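Local coordinates for peroxiredoxin (Clostridioides difficile, PDB 6TSB), which is a bifunctional spore-coat peroxiredoxin-chitinase, whose family 18 glycosyl hydrolase domain, the part present here, hydrolyses chitin, at the interface of chains A and B. Numbering follows the deposited sequence. Chains: chain A/B, Peroxiredoxin.

Contact 1: the interface of chains A and B. Residues chain A 262-263, 268, 270, 275, 279; chain B 285, 298, 306.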
loop_
_atom_site.group_PDB
_atom_site.type_symbol
_atom_site.label_atom_id
_atom_site.label_comp_id
_atom_site.label_asym_id
_atom_site.label_seq_id
_atom_site.Cartn_x
_atom_site.Cartn_y
_atom_site.Cartn_z
ATOM N N GLY A 262 0.900 9.914 15.094
ATOM C CA GLY A 262 -0.128 10.394 14.161
ATOM C C GLY A 262 -0.908 11.518 14.789
ATOM O O GLY A 262 -1.020 11.509 16.013
ATOM N N ARG A 263 -1.399 12.462 13.983
ATOM C CA ARG A 263 -2.262 13.568 14.458
ATOM C C ARG A 263 -3.452 13.720 13.509
ATOM O O ARG A 263 -3.284 13.438 12.320
ATOM C CB ARG A 263 -1.466 14.871 14.559
ATOM C CG ARG A 263 -2.321 16.113 14.776
ATOM C CD ARG A 263 -1.544 17.418 14.905
ATOM N NE ARG A 263 -0.616 17.464 16.031
ATOM C CZ ARG A 263 -0.958 17.689 17.301
ATOM N NH1 ARG A 263 -2.223 17.892 17.641
ATOM N NH2 ARG A 263 -0.027 17.700 18.235
ATOM N N ILE A 268 -6.647 15.171 18.526
ATOM C CA ILE A 268 -6.287 13.736 18.717
ATOM C C ILE A 268 -4.847 13.485 18.233
ATOM O O ILE A 268 -4.463 13.992 17.168
ATOM C CB ILE A 268 -7.346 12.834 18.040
ATOM C CG1 ILE A 268 -6.935 12.368 16.646
ATOM C CG2 ILE A 268 -8.717 13.499 17.996
ATOM C CD1 ILE A 268 -6.010 11.169 16.641
ATOM N N ARG A 270 -1.858 9.965 18.322
ATOM C CA ARG A 270 -1.635 8.538 18.633
ATOM C C ARG A 270 -0.157 8.246 18.399
ATOM O O ARG A 270 0.387 8.755 17.426
ATOM C CB ARG A 270 -2.562 7.665 17.780
ATOM C CG ARG A 270 -4.053 7.876 18.030
ATOM C CD ARG A 270 -4.545 7.424 19.397
ATOM N NE ARG A 270 -6.002 7.410 19.502
ATOM C CZ ARG A 270 -6.766 8.391 19.998
ATOM N NH1 ARG A 270 -6.247 9.526 20.440
ATOM N NH2 ARG A 270 -8.073 8.229 20.030
ATOM N N LEU A 275 -1.099 3.150 16.702
ATOM C CA LEU A 275 -1.587 2.925 15.315
ATOM C C LEU A 275 -1.343 1.454 14.924
ATOM O O LEU A 275 -2.232 0.839 14.303
ATOM C CB LEU A 275 -0.856 3.895 14.372
ATOM C CG LEU A 275 -1.090 5.394 14.597
ATOM C CD1 LEU A 275 -0.226 6.227 13.661
ATOM C CD2 LEU A 275 -2.552 5.766 14.421
ATOM N N TYR A 279 -5.227 0.530 14.368
ATOM C CA TYR A 279 -5.438 1.312 13.115
ATOM C C TYR A 279 -4.984 0.588 11.828
ATOM O O TYR A 279 -5.750 0.759 10.869
ATOM C CB TYR A 279 -4.802 2.700 13.245
ATOM C CG TYR A 279 -5.452 3.610 14.259
ATOM C CD1 TYR A 279 -5.124 3.539 15.608
ATOM C CD2 TYR A 279 -6.380 4.569 13.874
ATOM C CE1 TYR A 279 -5.695 4.391 16.549
ATOM C CE2 TYR A 279 -6.961 5.428 14.800
ATOM C CZ TYR A 279 -6.625 5.336 16.145
ATOM O OH TYR A 279 -7.202 6.177 17.056
ATOM N N TYR B 285 -10.576 1.222 9.416
ATOM C CA TYR B 285 -9.603 2.275 9.015
ATOM C C TYR B 285 -8.914 1.836 7.723
ATOM O O TYR B 285 -8.325 0.728 7.654
ATOM C CB TYR B 285 -8.577 2.561 10.116
ATOM C CG TYR B 285 -9.074 3.461 11.218
ATOM C CD1 TYR B 285 -9.223 4.823 11.005
ATOM C CD2 TYR B 285 -9.398 2.961 12.471
ATOM C CE1 TYR B 285 -9.679 5.668 12.004
ATOM C CE2 TYR B 285 -9.850 3.794 13.485
ATOM C CZ TYR B 285 -9.997 5.152 13.248
ATOM O OH TYR B 285 -10.444 5.989 14.225
ATOM N N LEU B 298 -4.926 7.974 6.836
ATOM C CA LEU B 298 -6.038 7.013 7.026
ATOM C C LEU B 298 -7.384 7.724 6.829
ATOM O O LEU B 298 -7.522 8.893 7.286
ATOM C CB LEU B 298 -5.964 6.407 8.429
ATOM C CG LEU B 298 -4.629 5.783 8.823
ATOM C CD1 LEU B 298 -4.790 4.915 10.064
ATOM C CD2 LEU B 298 -4.026 4.979 7.687
ATOM N N MET B 306 -6.407 10.243 10.045
ATOM C CA MET B 306 -5.057 10.226 10.680
ATOM C C MET B 306 -3.944 10.630 9.694
ATOM O O MET B 306 -3.952 10.134 8.549
ATOM C CB MET B 306 -4.749 8.824 11.206
ATOM C CG MET B 306 -3.542 8.769 12.125
ATOM S SD MET B 306 -3.787 9.726 13.624
ATOM C CE MET B 306 -5.266 8.961 14.295
#

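Contact 2: the interface of chains A and B. Residues chain A 314, 336-337, 341-342; chain B 260, 272-273.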
loop_
_atom_site.group_PDB
_atom_site.type_symbol
_atom_site.label_atom_id
_atom_site.label_comp_id
_atom_site.label_asym_id
_atom_site.label_seq_id
_atom_site.Cartn_x
_atom_site.Cartn_y
_atom_site.Cartn_z
ATOM N N ILE A 314 -6.035 -5.690 -10.355
ATOM C CA ILE A 314 -7.172 -5.709 -11.342
ATOM C C ILE A 314 -7.016 -4.589 -12.367
ATOM O O ILE A 314 -7.400 -4.789 -13.563
ATOM C CB ILE A 314 -8.549 -5.598 -10.662
ATOM C CG1 ILE A 314 -8.847 -6.829 -9.804
ATOM C CG2 ILE A 314 -9.652 -5.334 -11.682
ATOM C CD1 ILE A 314 -10.016 -6.649 -8.881
ATOM N N TYR A 336 -18.593 -14.097 -4.227
ATOM C CA TYR A 336 -17.444 -13.942 -3.296
ATOM C C TYR A 336 -17.202 -12.460 -2.955
ATOM O O TYR A 336 -16.374 -12.166 -2.081
ATOM C CB TYR A 336 -16.204 -14.568 -3.926
ATOM C CG TYR A 336 -16.239 -16.064 -4.109
ATOM C CD1 TYR A 336 -17.256 -16.863 -3.600
ATOM C CD2 TYR A 336 -15.187 -16.688 -4.756
ATOM C CE1 TYR A 336 -17.226 -18.243 -3.746
ATOM C CE2 TYR A 336 -15.157 -18.060 -4.932
ATOM C CZ TYR A 336 -16.176 -18.843 -4.425
ATOM O OH TYR A 336 -16.088 -20.194 -4.610
ATOM N N ASP A 337 -17.939 -11.575 -3.624
ATOM C CA ASP A 337 -17.738 -10.110 -3.700
ATOM C C ASP A 337 -19.144 -9.492 -3.666
ATOM O O ASP A 337 -19.568 -8.840 -4.669
ATOM C CB ASP A 337 -16.897 -9.780 -4.950
ATOM C CG ASP A 337 -16.759 -8.298 -5.295
ATOM O OD1 ASP A 337 -16.251 -7.537 -4.447
ATOM O OD2 ASP A 337 -17.182 -7.915 -6.412
ATOM N N ILE A 341 -17.268 -4.714 -4.946
ATOM C CA ILE A 341 -16.075 -3.836 -4.842
ATOM C C ILE A 341 -15.101 -4.245 -5.954
ATOM O O ILE A 341 -14.722 -3.377 -6.758
ATOM C CB ILE A 341 -15.456 -3.933 -3.443
ATOM C CG1 ILE A 341 -16.420 -3.408 -2.378
ATOM C CG2 ILE A 341 -14.110 -3.214 -3.394
ATOM C CD1 ILE A 341 -16.074 -3.890 -0.991
ATOM N N LEU A 342 -14.741 -5.530 -6.026
ATOM C CA LEU A 342 -13.859 -6.032 -7.111
ATOM C C LEU A 342 -14.556 -5.860 -8.464
ATOM O O LEU A 342 -13.914 -5.368 -9.371
ATOM C CB LEU A 342 -13.458 -7.478 -6.828
ATOM C CG LEU A 342 -12.683 -7.667 -5.534
ATOM C CD1 LEU A 342 -11.965 -9.006 -5.500
ATOM C CD2 LEU A 342 -11.715 -6.513 -5.296
ATOM N N PHE B 260 -11.917 -13.702 -7.398
ATOM C CA PHE B 260 -12.472 -12.813 -6.348
ATOM C C PHE B 260 -12.392 -13.570 -5.036
ATOM O O PHE B 260 -13.216 -13.379 -4.158
ATOM C CB PHE B 260 -13.895 -12.387 -6.683
ATOM C CG PHE B 260 -13.999 -11.303 -7.719
ATOM C CD1 PHE B 260 -12.890 -10.834 -8.400
ATOM C CD2 PHE B 260 -15.227 -10.766 -8.043
ATOM C CE1 PHE B 260 -13.024 -9.828 -9.354
ATOM C CE2 PHE B 260 -15.362 -9.760 -8.988
ATOM C CZ PHE B 260 -14.253 -9.287 -9.640
ATOM N N TYR B 272 -13.293 -12.778 -1.233
ATOM C CA TYR B 272 -12.871 -11.383 -0.995
ATOM C C TYR B 272 -13.590 -10.869 0.262
ATOM O O TYR B 272 -12.910 -10.353 1.148
ATOM C CB TYR B 272 -13.124 -10.483 -2.195
ATOM C CG TYR B 272 -12.642 -9.087 -1.942
ATOM C CD1 TYR B 272 -11.324 -8.855 -1.571
ATOM C CD2 TYR B 272 -13.497 -8.004 -2.044
ATOM C CE1 TYR B 272 -10.857 -7.572 -1.327
ATOM C CE2 TYR B 272 -13.039 -6.711 -1.832
ATOM C CZ TYR B 272 -11.716 -6.490 -1.467
ATOM O OH TYR B 272 -11.260 -5.212 -1.256
ATOM N N ASP B 273 -14.909 -11.057 0.350
ATOM C CA ASP B 273 -15.728 -10.715 1.545
ATOM C C ASP B 273 -15.039 -11.202 2.832
ATOM O O ASP B 273 -14.943 -10.376 3.763
ATOM C CB ASP B 273 -17.169 -11.176 1.327
ATOM C CG ASP B 273 -17.800 -10.340 0.224
ATOM O OD1 ASP B 273 -17.121 -9.351 -0.183
ATOM O OD2 ASP B 273 -18.936 -10.684 -0.246
HETATM O O HOH W 1 -17.416 -7.362 -1.998
#

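Contact 3: the interface of chains A and B. Residues chain A 207, 258-261; chain B 332-333, 336.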
loop_
_atom_site.group_PDB
_atom_site.type_symbol
_atom_site.label_atom_id
_atom_site.label_comp_id
_atom_site.label_asym_id
_atom_site.label_seq_id
_atom_site.Cartn_x
_atom_site.Cartn_y
_atom_site.Cartn_z
ATOM N N TYR A 207 6.736 19.062 11.681
ATOM C CA TYR A 207 5.532 18.267 12.036
ATOM C C TYR A 207 4.579 19.153 12.825
ATOM O O TYR A 207 4.849 20.349 12.943
ATOM C CB TYR A 207 5.890 16.984 12.790
ATOM C CG TYR A 207 6.897 17.135 13.900
ATOM C CD1 TYR A 207 6.529 17.607 15.155
ATOM C CD2 TYR A 207 8.228 16.793 13.696
ATOM C CE1 TYR A 207 7.459 17.732 16.177
ATOM C CE2 TYR A 207 9.164 16.933 14.703
ATOM C CZ TYR A 207 8.781 17.411 15.941
ATOM O OH TYR A 207 9.727 17.564 16.902
ATOM N N ILE A 258 11.096 14.037 12.065
ATOM C CA ILE A 258 9.980 13.121 11.687
ATOM C C ILE A 258 9.178 12.789 12.940
ATOM O O ILE A 258 9.748 12.354 13.942
ATOM C CB ILE A 258 10.553 11.855 11.036
ATOM C CG1 ILE A 258 11.515 12.225 9.901
ATOM C CG2 ILE A 258 9.440 10.915 10.575
ATOM C CD1 ILE A 258 12.340 11.075 9.412
ATOM N N PRO A 259 7.834 12.903 12.897
ATOM C CA PRO A 259 6.975 12.472 13.998
ATOM C C PRO A 259 6.791 10.948 14.003
ATOM O O PRO A 259 6.557 10.410 12.927
ATOM C CB PRO A 259 5.628 13.130 13.676
ATOM C CG PRO A 259 5.596 13.149 12.168
ATOM C CD PRO A 259 7.045 13.379 11.754
ATOM N N PHE A 260 6.925 10.306 15.176
ATOM C CA PHE A 260 6.665 8.862 15.397
ATOM C C PHE A 260 5.310 8.752 16.070
ATOM O O PHE A 260 5.074 7.840 16.844
ATOM C CB PHE A 260 7.774 8.223 16.221
ATOM C CG PHE A 260 9.033 7.925 15.457
ATOM C CD1 PHE A 260 9.203 8.326 14.144
ATOM C CD2 PHE A 260 10.077 7.263 16.067
ATOM C CE1 PHE A 260 10.385 8.032 13.466
ATOM C CE2 PHE A 260 11.252 6.964 15.392
ATOM C CZ PHE A 260 11.400 7.346 14.085
ATOM N N TYR A 261 4.455 9.713 15.787
ATOM C CA TYR A 261 3.040 9.712 16.210
ATOM C C TYR A 261 2.212 10.127 15.003
ATOM O O TYR A 261 2.812 10.620 14.038
ATOM C CB TYR A 261 2.778 10.691 17.357
ATOM C CG TYR A 261 3.133 12.132 17.075
ATOM C CD1 TYR A 261 4.437 12.575 17.187
ATOM C CD2 TYR A 261 2.159 13.058 16.736
ATOM C CE1 TYR A 261 4.777 13.894 16.929
ATOM C CE2 TYR A 261 2.472 14.384 16.502
ATOM C CZ TYR A 261 3.792 14.797 16.586
ATOM O OH TYR A 261 4.146 16.090 16.350
ATOM N N TRP B 332 10.801 12.593 17.000
ATOM C CA TRP B 332 10.015 12.852 18.220
ATOM C C TRP B 332 8.953 11.759 18.268
ATOM O O TRP B 332 8.026 11.820 17.466
ATOM C CB TRP B 332 9.365 14.245 18.163
ATOM C CG TRP B 332 8.570 14.499 19.398
ATOM C CD1 TRP B 332 7.263 14.187 19.642
ATOM C CD2 TRP B 332 9.097 15.008 20.629
ATOM N NE1 TRP B 332 6.927 14.524 20.926
ATOM C CE2 TRP B 332 8.033 15.030 21.552
ATOM C CE3 TRP B 332 10.355 15.469 21.018
ATOM C CZ2 TRP B 332 8.199 15.490 22.854
ATOM C CZ3 TRP B 332 10.516 15.920 22.307
ATOM C CH2 TRP B 332 9.451 15.929 23.205
ATOM N N THR B 333 9.071 10.747 19.142
ATOM C CA THR B 333 10.174 10.474 20.051
ATOM C C THR B 333 10.301 8.939 20.170
ATOM O O THR B 333 9.291 8.277 19.943
ATOM C CB THR B 333 9.875 11.147 21.400
ATOM O OG1 THR B 333 10.855 10.686 22.333
ATOM C CG2 THR B 333 8.464 10.890 21.899
ATOM N N TYR B 336 7.492 6.545 21.525
ATOM C CA TYR B 336 6.242 6.320 20.752
ATOM C C TYR B 336 6.370 5.090 19.835
ATOM O O TYR B 336 5.370 4.679 19.228
ATOM C CB TYR B 336 5.925 7.575 19.943
ATOM C CG TYR B 336 5.566 8.803 20.741
ATOM C CD1 TYR B 336 5.372 8.778 22.117
ATOM C CD2 TYR B 336 5.354 9.999 20.078
ATOM C CE1 TYR B 336 4.993 9.920 22.809
ATOM C CE2 TYR B 336 5.001 11.150 20.757
ATOM C CZ TYR B 336 4.816 11.115 22.127
ATOM O OH TYR B 336 4.449 12.275 22.746
#

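Contact 1: the interface of chains A and B
Strands 261-264 and 268-271 with helix 272-278 of chain A meet strands 295-300 and 303-307 of chain B in what appears to be the small alpha+beta insertion that many family 18 chitinases carry beside the barrel. The patch illustrates how one methionine and one aromatic pair can knit two copies together. B:Met306 carries the first half. Its CG stands anti to the backbone N (chi1 -168°), and bends at the next two torsions fold the tip back among the side chains of chain A. The methyl CE of B:Met306 presses on the delta-methyl CD1 of A:Ile268 at 3.3 Å, a tight contact, while SD lies against the peptide joining A:Gly262 to A:Arg263, 3.6 Å from C of A:Gly262. Methyl CD2 of A:Leu275 approaches CG of B:Met306 at 3.9 Å.

A:Tyr279 forms the second half. Its CD2-CE2 side tilts onto the ring of B:Tyr285, the planes about 42° apart, with CD2 above the ring centre; the two side chains run alongside each other in the same direction. A:Leu275 CD2 lies near the rim of the opposite face of A:Tyr279, so that ring is held between its own chain and the partner. B:Leu298 adds CD1 against CB of A:Tyr279 at 3.9 Å. At the phenol end A:Arg270 NE gives A:Tyr279 OH a weak hydrogen bond of 3.0 Å, and on the other ring CZ of B:Tyr285 lies 3.4 Å from CE2 of A:Tyr279.

Contact 2: the interface of chains A and B
The carbonyl O of A:Tyr336, closing the 3-10 turn 334-336, receives the amide N of B:Asp273 in the first turn of helix 272-278, a 3.0 Å bond that is straight at the hydrogen (177°) and lies nearly along the C=O axis. Around this anchor between the two copies a leucine shows how one aliphatic side chain can serve two aromatic rings. A:Leu342 enters between B:Phe260 and B:Tyr272: its CB sits over the middle of the phenylalanine ring, 3.4 Å from the centroid, and its CD2 rests nearer the rim on a face of the tyrosine ring. CD1 of A:Leu342 touches both residues, 3.6 Å from CD1 of B:Phe260. With CG anti to the backbone N (chi1 -178°), B:Tyr272 swings its ring towards the leucine, and CE2 also reaches CG2 of A:Ile341.

A:Asp337 OD1 takes the amide N of A:Leu342 at 3.0 Å on the syn side, though 34° out of plane. The same OD1 shares a water with OD1 of B:Asp273, 2.7 Å from each; the water probably eases the proximity of two acids. In this possibly biological interface, helix 341-351 of chain A starts against the apparent insertion of chain B, where B:Phe260 sits in the loop between strands 254-259 and 261-264, and helix 272-278 begins.

Contact 3: the interface of chains A and B
Backbone pairing is the tight core here: strand 328-332 of chain B lies parallel to strand 254-259 of chain A, with A:Pro259 bridged to B:Trp332. B:Trp332 N gives a 3.2 Å hydrogen bond to O of A:Ile258, and B:Trp332 O takes the amide N of A:Phe260 at 3.0 Å, from above the carbonyl plane. That same O also lies in plane at the edge of the A:Tyr261 ring. A:Tyr261, its CG between the backbone N and the carbonyl carbon (chi1 58°), brings CE1 to within 3.7 Å of B:Trp332 CD1. CD1 of A:Tyr261 meets the edge of B:Tyr336 in the plane of that ring, and CB of A:Tyr261 lies 3.8 Å from CD2 of B:Tyr336. B:Thr333, which follows a cis peptide, covers a face of B:Tyr336 with CG2.

Contact is sparser towards A:Tyr207. The side chains of A:Tyr207 and B:Trp332 cross at about a right angle, and the phenol OH of A:Tyr207 comes 3.6 Å from CB of B:Trp332. A:Tyr207 is the tyrosine of the MSYD motif, which assists catalysis in family 18 enzymes, and B:Trp332 corresponds to the conserved tryptophan flooring the sugar-binding cleft. Two active-site residues thus come from different chains, and a strand from chain B apparently completes the chitinase barrel of chain A.

Contact 1 and contact 3 are neighbours, the centres of their C-alpha atoms about 12 Å apart, joined by strand 261-264 of chain A. Contact 2 lies about 27 Å from contact 1 and 36 Å from contact 3, towards the other barrel. Phe260 and Tyr336 serve contacts 2 and 3 with the chains exchanged, and helix 272-278 serves contacts 1 and 2, again from opposite chains. The two-fold repeats every contact. Strand 328-332, with its conserved family 18 tryptophan, lies beside strand 254-259 and A:Tyr207 of the other chain, suggesting a domain-swapped dimer; whether full-length CotE pairs this way the structure alone does not show.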